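Local atomic coordinates of putative curved DNA-binding protein (Chaetomium thermophilum var. thermophilum DSM 1495, PDB entry 4IPA), a protein that probably acts in ribosome biogenesis as an Arx1 factor related to methionine aminopeptidases, and may bind DNA. Residues Lys30-Ile35 with Leu120-Asp125; Tyr127-Cys132 with Leu346-Ile351; Ser214-Leu219 with Lys228-Leu233. All blocks are in the same frame, centred on the assembly; numbering follows the deposited sequence.

Contact 1 of 3, residues Lys30-Ile35 with Leu120-Asp125; sequences KTAAQI and LGAQID
Helix 30-35 packs roughly antiparallel on strand 120-124 with Ala32 over Ala122, their CA atoms 5.1 Å apart. The two axes lie 30° short of antiparallel and approach to 6.9 Å. This is the alpha/beta packing expected of the pita-bread fold of the M24 peptidase family: helix 23-46 lies on an antiparallel sheet made of strands 79-88, 115-124 and 127-136. No hydrogen bond links the two segments directly, and their meeting surface is largely apolar. Small residues suit the place, because the methyl of Ala32 can sit directly on the strand, its CB 3.6 Å from Ala122 O. One helical turn later Ile35 lays its CG2 branch on the methyl of Ala122, with CG2 to CB at 3.8 Å, while the side chain also touches Met64 and Leu68 of helix 53-69. Ser36, just beyond the segment, adds polar stitching, its hydroxyl being hydrogen-bonded with both Ala32 O and Ala122 N. The hydroxyl of Thr31 is held by Thr27 O within the helix, and its carbon side crosses the Ile124 side chain at about a right angle. The chi2 of Ile124, 95°, is far from a staggered value and carries CD1 in under the helix backbone. That methyl packs tightly there, CD1 lying 3.6 Å from Ala32 CB and only 3.3 Å from Ala32 N.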
loop_
_atom_site.group_PDB
_atom_site.type_symbol
_atom_site.label_atom_id
_atom_site.label_comp_id
_atom_site.label_asym_id
_atom_site.label_seq_id
_atom_site.Cartn_x
_atom_site.Cartn_y
_atom_site.Cartn_z
ATOM N N LYS A 30 -11.437 -3.219 11.354
ATOM C CA LYS A 30 -12.223 -4.112 10.500
ATOM C C LYS A 30 -13.322 -3.384 9.719
ATOM O O LYS A 30 -13.604 -3.721 8.568
ATOM C CB LYS A 30 -12.830 -5.268 11.305
ATOM C CG LYS A 30 -13.683 -6.212 10.469
ATOM C CD LYS A 30 -12.805 -7.166 9.667
ATOM C CE LYS A 30 -13.618 -7.981 8.680
ATOM N NZ LYS A 30 -12.732 -8.616 7.675
ATOM N N THR A 31 -13.953 -2.394 10.340
ATOM C CA THR A 31 -14.962 -1.619 9.635
ATOM C C THR A 31 -14.306 -0.875 8.477
ATOM O O THR A 31 -14.848 -0.807 7.378
ATOM C CB THR A 31 -15.626 -0.571 10.543
ATOM O OG1 THR A 31 -16.094 -1.190 11.740
ATOM C CG2 THR A 31 -16.799 0.060 9.815
ATOM N N ALA A 32 -13.137 -0.301 8.749
ATOM C CA ALA A 32 -12.355 0.365 7.720
ATOM C C ALA A 32 -11.976 -0.578 6.573
ATOM O O ALA A 32 -12.061 -0.201 5.418
ATOM C CB ALA A 32 -11.109 0.993 8.329
ATOM N N ALA A 33 -11.551 -1.793 6.906
ATOM C CA ALA A 33 -11.150 -2.780 5.914
ATOM C C ALA A 33 -12.302 -3.172 4.995
ATOM O O ALA A 33 -12.135 -3.262 3.790
ATOM C CB ALA A 33 -10.596 -4.015 6.601
ATOM N N GLN A 34 -13.465 -3.425 5.574
ATOM C CA GLN A 34 -14.617 -3.809 4.776
ATOM C C GLN A 34 -14.969 -2.688 3.807
ATOM O O GLN A 34 -15.285 -2.945 2.650
ATOM C CB GLN A 34 -15.815 -4.148 5.668
ATOM C CG GLN A 34 -15.691 -5.479 6.403
ATOM C CD GLN A 34 -16.917 -5.779 7.258
ATOM O OE1 GLN A 34 -17.147 -5.139 8.288
ATOM N NE2 GLN A 34 -17.722 -6.736 6.818
ATOM N N ILE A 35 -14.895 -1.443 4.265
ATOM C CA ILE A 35 -15.140 -0.328 3.363
ATOM C C ILE A 35 -14.072 -0.276 2.272
ATOM O O ILE A 35 -14.399 -0.134 1.098
ATOM C CB ILE A 35 -15.212 1.039 4.088
ATOM C CG1 ILE A 35 -16.539 1.187 4.842
ATOM C CG2 ILE A 35 -15.100 2.171 3.079
ATOM C CD1 ILE A 35 -16.618 2.415 5.759
ATOM N N LEU A 120 -5.999 2.462 -2.062
ATOM C CA LEU A 120 -6.933 3.372 -1.435
ATOM C C LEU A 120 -7.167 2.873 -0.030
ATOM O O LEU A 120 -6.673 1.813 0.336
ATOM C CB LEU A 120 -8.243 3.400 -2.223
ATOM C CG LEU A 120 -8.956 2.068 -2.444
ATOM C CD1 LEU A 120 -9.888 1.754 -1.284
ATOM C CD2 LEU A 120 -9.744 2.109 -3.768
ATOM N N GLY A 121 -7.910 3.627 0.764
ATOM C CA GLY A 121 -8.245 3.151 2.088
ATOM C C GLY A 121 -9.123 4.061 2.908
ATOM O O GLY A 121 -9.214 5.272 2.656
ATOM N N ALA A 122 -9.766 3.454 3.901
ATOM C CA ALA A 122 -10.624 4.161 4.830
ATOM C C ALA A 122 -10.085 4.131 6.252
ATOM O O ALA A 122 -9.153 3.390 6.581
ATOM C CB ALA A 122 -12.038 3.581 4.811
ATOM N N GLN A 123 -10.767 4.884 7.105
ATOM C CA GLN A 123 -10.250 5.309 8.385
ATOM C C GLN A 123 -11.446 5.481 9.344
ATOM O O GLN A 123 -12.355 6.265 9.059
ATOM C CB GLN A 123 -9.561 6.646 8.110
ATOM C CG GLN A 123 -8.900 7.287 9.210
ATOM C CD GLN A 123 -9.852 8.051 10.081
ATOM O OE1 GLN A 123 -10.244 7.558 11.134
ATOM N NE2 GLN A 123 -10.216 9.280 9.665
ATOM N N ILE A 124 -11.465 4.737 10.451
ATOM C CA ILE A 124 -12.474 4.951 11.510
ATOM C C ILE A 124 -11.851 5.246 12.875
ATOM O O ILE A 124 -11.139 4.413 13.427
ATOM C CB ILE A 124 -13.466 3.765 11.687
ATOM C CG1 ILE A 124 -14.444 3.687 10.521
ATOM C CG2 ILE A 124 -14.291 3.958 12.969
ATOM C CD1 ILE A 124 -14.016 2.750 9.473
ATOM N N ASP A 125 -12.159 6.421 13.416
ATOM C CA ASP A 125 -11.661 6.884 14.709
ATOM C C ASP A 125 -10.145 6.820 14.791
ATOM O O ASP A 125 -9.584 6.504 15.839
ATOM C CB ASP A 125 -12.299 6.117 15.870
ATOM C CG ASP A 125 -11.990 6.749 17.236
ATOM O OD1 ASP A 125 -11.900 7.991 17.326
ATOM O OD2 ASP A 125 -11.847 6.001 18.227
#

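Contact 2 of 3, residues Tyr127-Cys132 with Leu346-Ile351; sequences YGTIVC and LTTIAI
The hydroxyl OG1 of Thr348 donates to Ile130 O at 2.9 Å, a side chain bonding to a backbone carbonyl across two antiparallel strands. With chi1 at -66° OG1 stands beside the backbone N of its own residue, and it comes to Ile130 O tilted 21° from the carbonyl plane. Further along, the strands join through their main chains. Cys132 and Leu346 form a single hydrogen-bonded pair, Cys132 N to Leu346 O at 3.0 Å and Leu346 N to Cys132 O at 3.1 Å. Leu346 O also receives a CA-H contact from Val131, 3.4 Å from its CA. The join is tight at this pair, with Cys132 CB and Leu346 CB 3.4 Å apart. Leu346 CG lies anti to its backbone N (chi1 -154°), and its two methyls reach Ile130: CD1 meets the CG2 branch at 4.0 Å and CD2 touches the carbonyl oxygen. Branched Leu346 and Ile130 suit this buried place because each offers a methyl to the other. The side chains of Thr348 and Thr129 cross at about a right angle, CG2 to CG2 at 4.1 Å, and Thr129 OG1 is hydrogen-bonded to Ser36 OG of helix 23-46. An alanine in place of Thr348 would probably leave Ile130 O without this donor and open a gap beside the methyl of Thr129. In this buried seam between the three-stranded and five-stranded sheets, threonine suits its place by being amphipathic: its hydroxyl bonds to the neighbouring backbone where main-chain pairing has given way, and its methyl packs.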
loop_
_atom_site.group_PDB
_atom_site.type_symbol
_atom_site.label_atom_id
_atom_site.label_comp_id
_atom_site.label_asym_id
_atom_site.label_seq_id
_atom_site.Cartn_x
_atom_site.Cartn_y
_atom_site.Cartn_z
ATOM N N TYR A 127 -8.197 4.836 13.084
ATOM C CA TYR A 127 -7.658 3.520 12.742
ATOM C C TYR A 127 -7.896 3.220 11.261
ATOM O O TYR A 127 -9.027 2.964 10.825
ATOM C CB TYR A 127 -8.231 2.425 13.664
ATOM C CG TYR A 127 -7.988 2.747 15.135
ATOM C CD1 TYR A 127 -6.707 2.692 15.671
ATOM C CD2 TYR A 127 -9.027 3.156 15.964
ATOM C CE1 TYR A 127 -6.465 3.003 17.000
ATOM C CE2 TYR A 127 -8.796 3.477 17.308
ATOM C CZ TYR A 127 -7.516 3.397 17.814
ATOM O OH TYR A 127 -7.267 3.717 19.131
ATOM N N GLY A 128 -6.814 3.267 10.490
ATOM C CA GLY A 128 -6.909 3.149 9.048
ATOM C C GLY A 128 -6.437 1.827 8.474
ATOM O O GLY A 128 -5.543 1.169 9.028
ATOM N N THR A 129 -7.058 1.431 7.368
ATOM C CA THR A 129 -6.597 0.287 6.602
ATOM C C THR A 129 -6.297 0.789 5.206
ATOM O O THR A 129 -7.138 1.433 4.591
ATOM C CB THR A 129 -7.696 -0.791 6.473
ATOM O OG1 THR A 129 -8.844 -0.198 5.856
ATOM C CG2 THR A 129 -8.094 -1.332 7.850
ATOM N N ILE A 130 -5.103 0.505 4.710
ATOM C CA ILE A 130 -4.756 0.828 3.334
ATOM C C ILE A 130 -4.617 -0.487 2.559
ATOM O O ILE A 130 -4.054 -1.458 3.078
ATOM C CB ILE A 130 -3.452 1.665 3.262
ATOM C CG1 ILE A 130 -3.597 2.937 4.106
ATOM C CG2 ILE A 130 -3.113 2.033 1.812
ATOM C CD1 ILE A 130 -2.356 3.823 4.125
ATOM N N VAL A 131 -5.167 -0.533 1.345
ATOM C CA VAL A 131 -5.083 -1.726 0.505
ATOM C C VAL A 131 -4.548 -1.356 -0.868
ATOM O O VAL A 131 -4.789 -0.255 -1.352
ATOM C CB VAL A 131 -6.474 -2.418 0.299
ATOM C CG1 VAL A 131 -7.056 -2.884 1.608
ATOM C CG2 VAL A 131 -7.453 -1.485 -0.397
ATOM N N CYS A 132 -3.824 -2.281 -1.490
ATOM C CA CYS A 132 -3.380 -2.108 -2.865
ATOM C C CYS A 132 -3.418 -3.455 -3.573
ATOM O O CYS A 132 -2.803 -4.419 -3.108
ATOM C CB CYS A 132 -1.962 -1.530 -2.947
ATOM S SG CYS A 132 -1.315 -1.333 -4.673
ATOM N N LEU A 346 -0.468 -4.347 -1.113
ATOM C CA LEU A 346 -0.422 -3.708 0.179
ATOM C C LEU A 346 -1.578 -4.293 0.973
ATOM O O LEU A 346 -2.741 -4.253 0.549
ATOM C CB LEU A 346 -0.519 -2.173 0.061
ATOM C CG LEU A 346 0.118 -1.359 1.205
ATOM C CD1 LEU A 346 0.307 0.150 0.874
ATOM C CD2 LEU A 346 -0.656 -1.534 2.510
ATOM N N THR A 347 -1.233 -4.861 2.116
ATOM C CA THR A 347 -2.192 -5.515 2.977
ATOM C C THR A 347 -2.074 -4.896 4.364
ATOM O O THR A 347 -0.971 -4.721 4.880
ATOM C CB THR A 347 -1.876 -7.027 3.077
ATOM O OG1 THR A 347 -1.801 -7.600 1.759
ATOM C CG2 THR A 347 -2.940 -7.757 3.892
ATOM N N THR A 348 -3.199 -4.566 4.979
ATOM C CA THR A 348 -3.181 -4.146 6.378
ATOM C C THR A 348 -3.428 -5.358 7.275
ATOM O O THR A 348 -4.468 -5.998 7.168
ATOM C CB THR A 348 -4.232 -3.061 6.643
ATOM O OG1 THR A 348 -3.869 -1.878 5.919
ATOM C CG2 THR A 348 -4.308 -2.740 8.164
ATOM N N ILE A 349 -2.467 -5.688 8.131
ATOM C CA ILE A 349 -2.580 -6.872 8.983
ATOM C C ILE A 349 -2.670 -6.563 10.470
ATOM O O ILE A 349 -2.266 -5.495 10.932
ATOM C CB ILE A 349 -1.374 -7.820 8.833
ATOM C CG1 ILE A 349 -0.113 -7.144 9.388
ATOM C CG2 ILE A 349 -1.228 -8.302 7.386
ATOM C CD1 ILE A 349 1.130 -8.007 9.359
ATOM N N ALA A 350 -3.179 -7.540 11.215
ATOM C CA ALA A 350 -3.095 -7.520 12.666
ATOM C C ALA A 350 -2.280 -8.718 13.153
ATOM O O ALA A 350 -2.404 -9.825 12.631
ATOM C CB ALA A 350 -4.479 -7.529 13.283
ATOM N N ILE A 351 -1.431 -8.475 14.142
ATOM C CA ILE A 351 -0.632 -9.517 14.740
ATOM C C ILE A 351 -1.198 -9.797 16.115
ATOM O O ILE A 351 -1.191 -8.923 16.976
ATOM C CB ILE A 351 0.833 -9.087 14.870
ATOM C CG1 ILE A 351 1.343 -8.568 13.515
ATOM C CG2 ILE A 351 1.671 -10.247 15.382
ATOM C CD1 ILE A 351 2.850 -8.261 13.442
#

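Contact 3 of 3, residues Ser214-Leu219 with Lys228-Leu233; sequences STTSWL and KKKIIL
Ser217 and Ile231 exchange backbone hydrogen bonds, Ser217 N to Ile231 O and Ile231 N to Ser217 O, both 2.9 Å, at the centre of an antiparallel beta hairpin. Leu219 N bonds to Lys229 O toward the turn, nearly straight at 170°. At the opposite end Leu233 N reaches Thr215 O, and Ser214 N meets Leu233 O at 2.8 Å in a more bent bond. Thr216 OG1 donates to Ser214 O at 2.8 Å from above the carbonyl plane, a bond within the 214-219 segment. Thr216, Trp218, Lys230 and Ile232 share one face. Here Trp218 and Lys230, a non-hydrogen-bonded pair, lie side by side pointing the same way. Lys230 CD sits over the six-membered ring, 4.0 Å from its centroid, in a CH-pi contact. With CG of this lysine between its backbone N and carbonyl carbon (chi1 75°) and the chain extended beyond, the CD methylene comes over the ring. Thr216 CG2 lies 3.5 Å above the ring plane, near its rim. Beyond Trp218, Leu219 CD2 packs on the aliphatic Lys229 chain, 3.9 Å from both CG and CE, while Lys229 NZ forms a salt bridge with Asp249. The Ser217 hydroxyl accepts from Glu254 N of strand 250-258, and Leu233 packs against helix 193-205. Long lysines serve this partly exposed edge by a division of labour: their methylenes supply hydrophobic contact to Trp218 and Leu219, and the ammonium of Lys229 finds its charged partner beyond the hairpin.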
loop_
_atom_site.group_PDB
_atom_site.type_symbol
_atom_site.label_atom_id
_atom_site.label_comp_id
_atom_site.label_asym_id
_atom_site.label_seq_id
_atom_site.Cartn_x
_atom_site.Cartn_y
_atom_site.Cartn_z
ATOM N N SER A 214 13.525 0.101 -1.524
ATOM C CA SER A 214 12.992 0.888 -0.416
ATOM C C SER A 214 11.488 0.775 -0.252
ATOM O O SER A 214 10.862 1.655 0.338
ATOM C CB SER A 214 13.397 2.368 -0.531
ATOM O OG SER A 214 14.803 2.528 -0.391
ATOM N N THR A 215 10.908 -0.298 -0.778
ATOM C CA THR A 215 9.510 -0.605 -0.509
ATOM C C THR A 215 9.332 -0.799 0.992
ATOM O O THR A 215 9.976 -1.640 1.589
ATOM C CB THR A 215 9.077 -1.862 -1.275
ATOM O OG1 THR A 215 9.093 -1.561 -2.675
ATOM C CG2 THR A 215 7.677 -2.304 -0.863
ATOM N N THR A 216 8.470 -0.002 1.601
ATOM C CA THR A 216 8.438 0.094 3.052
ATOM C C THR A 216 7.114 -0.372 3.645
ATOM O O THR A 216 6.044 0.018 3.181
ATOM C CB THR A 216 8.680 1.556 3.499
ATOM O OG1 THR A 216 9.918 2.021 2.957
ATOM C CG2 THR A 216 8.723 1.666 5.040
ATOM N N SER A 217 7.198 -1.204 4.676
ATOM C CA SER A 217 6.043 -1.546 5.498
ATOM C C SER A 217 6.056 -0.734 6.794
ATOM O O SER A 217 7.091 -0.562 7.415
ATOM C CB SER A 217 6.041 -3.044 5.775
ATOM O OG SER A 217 5.931 -3.757 4.549
ATOM N N TRP A 218 4.904 -0.218 7.194
ATOM C CA TRP A 218 4.843 0.682 8.348
ATOM C C TRP A 218 3.922 0.173 9.444
ATOM O O TRP A 218 2.843 -0.351 9.176
ATOM C CB TRP A 218 4.300 2.046 7.947
ATOM C CG TRP A 218 5.158 2.884 7.079
ATOM C CD1 TRP A 218 5.121 2.958 5.724
ATOM C CD2 TRP A 218 6.153 3.822 7.507
ATOM N NE1 TRP A 218 6.048 3.869 5.271
ATOM C CE2 TRP A 218 6.693 4.419 6.348
ATOM C CE3 TRP A 218 6.648 4.208 8.756
ATOM C CZ2 TRP A 218 7.695 5.383 6.397
ATOM C CZ3 TRP A 218 7.650 5.174 8.809
ATOM C CH2 TRP A 218 8.159 5.747 7.635
ATOM N N LEU A 219 4.345 0.375 10.682
ATOM C CA LEU A 219 3.468 0.210 11.814
ATOM C C LEU A 219 2.350 1.244 11.699
ATOM O O LEU A 219 2.605 2.395 11.374
ATOM C CB LEU A 219 4.257 0.433 13.108
ATOM C CG LEU A 219 3.524 0.184 14.426
ATOM C CD1 LEU A 219 3.193 -1.300 14.584
ATOM C CD2 LEU A 219 4.360 0.674 15.609
ATOM N N LYS A 228 6.075 4.014 14.425
ATOM C CA LYS A 228 7.432 4.086 14.977
ATOM C C LYS A 228 8.289 2.873 14.655
ATOM O O LYS A 228 9.448 2.810 15.037
ATOM C CB LYS A 228 7.417 4.365 16.488
ATOM C CG LYS A 228 6.746 3.296 17.308
ATOM C CD LYS A 228 6.778 3.611 18.798
ATOM C CE LYS A 228 6.007 2.545 19.585
ATOM N NZ LYS A 228 6.035 2.770 21.071
ATOM N N LYS A 229 7.719 1.917 13.937
ATOM C CA LYS A 229 8.501 0.816 13.403
ATOM C C LYS A 229 8.253 0.724 11.902
ATOM O O LYS A 229 7.156 1.034 11.429
ATOM C CB LYS A 229 8.137 -0.497 14.109
ATOM C CG LYS A 229 8.108 -0.353 15.640
ATOM C CD LYS A 229 7.977 -1.683 16.403
ATOM C CE LYS A 229 6.685 -2.407 16.127
ATOM N NZ LYS A 229 6.460 -3.496 17.137
ATOM N N LYS A 230 9.271 0.304 11.154
ATOM C CA LYS A 230 9.126 0.109 9.720
ATOM C C LYS A 230 10.135 -0.910 9.181
ATOM O O LYS A 230 11.259 -1.045 9.685
ATOM C CB LYS A 230 9.288 1.429 8.972
ATOM C CG LYS A 230 10.720 1.891 8.896
ATOM C CD LYS A 230 10.828 3.357 8.527
ATOM C CE LYS A 230 12.242 3.863 8.748
ATOM N NZ LYS A 230 12.336 5.330 8.462
ATOM N N ILE A 231 9.713 -1.626 8.150
ATOM C CA ILE A 231 10.599 -2.531 7.444
ATOM C C ILE A 231 10.865 -1.969 6.058
ATOM O O ILE A 231 9.934 -1.725 5.302
ATOM C CB ILE A 231 9.961 -3.912 7.320
ATOM C CG1 ILE A 231 9.793 -4.519 8.721
ATOM C CG2 ILE A 231 10.811 -4.812 6.429
ATOM C CD1 ILE A 231 9.075 -5.853 8.732
ATOM N N ILE A 232 12.125 -1.735 5.724
ATOM C CA ILE A 232 12.435 -1.214 4.406
ATOM C C ILE A 232 13.138 -2.266 3.558
ATOM O O ILE A 232 14.267 -2.636 3.863
ATOM C CB ILE A 232 13.317 0.027 4.480
ATOM C CG1 ILE A 232 12.702 1.068 5.415
ATOM C CG2 ILE A 232 13.553 0.591 3.063
ATOM C CD1 ILE A 232 13.478 2.377 5.477
ATOM N N LEU A 233 12.476 -2.743 2.500
ATOM C CA LEU A 233 13.072 -3.752 1.608
ATOM C C LEU A 233 14.160 -3.165 0.693
ATOM O O LEU A 233 14.043 -2.020 0.234
ATOM C CB LEU A 233 12.001 -4.391 0.736
ATOM C CG LEU A 233 10.841 -5.060 1.442
ATOM C CD1 LEU A 233 9.879 -5.561 0.396
ATOM C CD2 LEU A 233 11.323 -6.202 2.369
#

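In the fold
Contacts 1 and 2 lie side by side, their centres 9 Å apart, and share the three-stranded sheet, in which strands 115-124 and 127-136 are consecutive in the chain and neighbours. Thr129 connects them, packing on helix 23-46 from its place in contact 2. Contact 2 joins this sheet to the five-stranded one, because its second strand, 342-352, belongs to the latter. One edge of that sheet is strand 230-232, paired with 210-220 in contact 3. The centres of contacts 2 and 3 are 13 Å apart, those of contacts 1 and 3 21 Å. Along the chain contact 1 closes first, and contact 3 is nested in the long loop closed by contact 2. Together they span both sheets of the pita-bread-like fold.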